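Local coordinates for protein MYB21 (Trichomonas vaginalis, PDB 3OSG) that binds promoter DNA through the two Myb repeats of its R2R3 domain and probably acts as a transcription factor for RNA polymerase II, at residues D19-K23 / I36-F40. Numbering follows the deposited sequence.
Sequences DEMLK and IAATF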
loop_
_atom_site.group_PDB
_atom_site.type_symbol
_atom_site.label_atom_id
_atom_site.label_comp_id
_atom_site.label_asym_id
_atom_site.label_seq_id
_atom_site.Cartn_x
_atom_site.Cartn_y
_atom_site.Cartn_z
ATOM N N ASP A 19 -11.737 0.110 -7.390
ATOM C CA ASP A 19 -10.761 1.175 -7.229
ATOM C C ASP A 19 -11.373 2.503 -7.684
ATOM O O ASP A 19 -11.271 3.517 -6.988
ATOM C CB ASP A 19 -9.493 0.861 -8.033
ATOM C CG ASP A 19 -8.620 -0.199 -7.365
ATOM O OD1 ASP A 19 -8.841 -0.495 -6.168
ATOM O OD2 ASP A 19 -7.703 -0.727 -8.028
ATOM N N GLU A 20 -12.018 2.481 -8.850
ATOM C CA GLU A 20 -12.684 3.670 -9.375
ATOM C C GLU A 20 -13.759 4.158 -8.407
ATOM O O GLU A 20 -13.758 5.318 -8.001
ATOM C CB GLU A 20 -13.287 3.393 -10.751
ATOM C CG GLU A 20 -12.294 3.586 -11.887
ATOM C CD GLU A 20 -11.539 4.908 -11.792
ATOM O OE1 GLU A 20 -12.190 5.980 -11.736
ATOM O OE2 GLU A 20 -10.286 4.874 -11.776
ATOM N N MET A 21 -14.665 3.253 -8.051
ATOM C CA MET A 21 -15.620 3.460 -6.978
ATOM C C MET A 21 -14.989 4.127 -5.746
ATOM O O MET A 21 -15.469 5.165 -5.281
ATOM C CB MET A 21 -16.233 2.113 -6.602
ATOM C CG MET A 21 -17.465 2.199 -5.743
ATOM S SD MET A 21 -18.508 0.734 -5.918
ATOM C CE MET A 21 -19.504 0.900 -4.441
ATOM N N LEU A 22 -13.902 3.550 -5.234
ATOM C CA LEU A 22 -13.288 4.056 -4.003
ATOM C C LEU A 22 -12.803 5.486 -4.172
ATOM O O LEU A 22 -12.998 6.328 -3.292
ATOM C CB LEU A 22 -12.120 3.161 -3.570
ATOM C CG LEU A 22 -11.833 3.005 -2.066
ATOM C CD1 LEU A 22 -10.510 2.292 -1.810
ATOM C CD2 LEU A 22 -11.847 4.315 -1.337
ATOM N N LYS A 23 -12.150 5.755 -5.297
ATOM C CA LYS A 23 -11.658 7.100 -5.591
ATOM C C LYS A 23 -12.805 8.122 -5.569
ATOM O O LYS A 23 -12.634 9.243 -5.101
ATOM C CB LYS A 23 -10.968 7.143 -6.952
ATOM C CG LYS A 23 -9.743 6.261 -7.094
ATOM C CD LYS A 23 -9.272 6.263 -8.547
ATOM C CE LYS A 23 -8.232 5.174 -8.806
ATOM N NZ LYS A 23 -8.013 4.907 -10.265
ATOM N N ILE A 36 -17.757 5.454 3.805
ATOM C CA ILE A 36 -17.257 4.996 2.525
ATOM C C ILE A 36 -17.526 3.503 2.349
ATOM O O ILE A 36 -18.098 3.099 1.348
ATOM C CB ILE A 36 -15.782 5.315 2.351
ATOM C CG1 ILE A 36 -15.621 6.808 2.082
ATOM C CG2 ILE A 36 -15.194 4.493 1.187
ATOM C CD1 ILE A 36 -14.200 7.289 2.061
ATOM N N ALA A 37 -17.166 2.697 3.343
ATOM C CA ALA A 37 -17.286 1.239 3.225
ATOM C C ALA A 37 -18.748 0.768 3.171
ATOM O O ALA A 37 -19.049 -0.321 2.675
ATOM C CB ALA A 37 -16.542 0.545 4.376
ATOM N N ALA A 38 -19.657 1.583 3.690
ATOM C CA ALA A 38 -21.072 1.235 3.623
ATOM C C ALA A 38 -21.538 1.080 2.176
ATOM O O ALA A 38 -22.472 0.339 1.893
ATOM C CB ALA A 38 -21.928 2.277 4.361
ATOM N N THR A 39 -20.882 1.766 1.253
ATOM C CA THR A 39 -21.301 1.732 -0.141
ATOM C C THR A 39 -20.693 0.550 -0.894
ATOM O O THR A 39 -21.008 0.332 -2.059
ATOM C CB THR A 39 -20.964 3.056 -0.841
ATOM O OG1 THR A 39 -19.607 3.041 -1.270
ATOM C CG2 THR A 39 -21.148 4.226 0.134
ATOM N N PHE A 40 -19.840 -0.215 -0.209
ATOM C CA PHE A 40 -19.204 -1.414 -0.762
ATOM C C PHE A 40 -19.738 -2.651 -0.060
ATOM O O PHE A 40 -19.404 -2.896 1.087
ATOM C CB PHE A 40 -17.689 -1.383 -0.530
ATOM C CG PHE A 40 -16.952 -0.403 -1.386
ATOM C CD1 PHE A 40 -16.228 -0.833 -2.478
ATOM C CD2 PHE A 40 -16.969 0.944 -1.090
ATOM C CE1 PHE A 40 -15.543 0.064 -3.261
ATOM C CE2 PHE A 40 -16.288 1.847 -1.866
ATOM C CZ PHE A 40 -15.571 1.408 -2.952
#
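M21 and F40 face each other where helix 16-29 passes the end of helix 33-38, their CA atoms 8.7 Å apart, while those of L22 and I36, one residue on in the first helix and four back in the second segment, come to 7.7 Å. Packing closes the gap, and no hydrogen bond crosses it. With CG anti to the backbone N (chi1 -166°) and an extended chain beyond, M21 reaches out along one face of the F40 ring. Its CG lies 3.5 Å from F40 CZ, and SD sits over the same face, 4.4 Å from the ring centroid, in a Met-aromatic contact. The far end of the ring meets helix 16-29 with its edge, where F40 CZ approaches L22 CB at 3.9 Å and the backbone N of L22 lies near the ring plane. L22 CD2 also touches I36 CG2 at 4.2 Å, the two side chains crossing at about a right angle. Just ahead of F40, the turn is tied back by I36 O, which accepts from both N and OG1 of T39. L22 also packs on helix 45-56, so the contact belongs to the hydrophobic core of the Myb-like DNA-binding domain, consistent with dispersion and sulfur-aromatic attraction holding it.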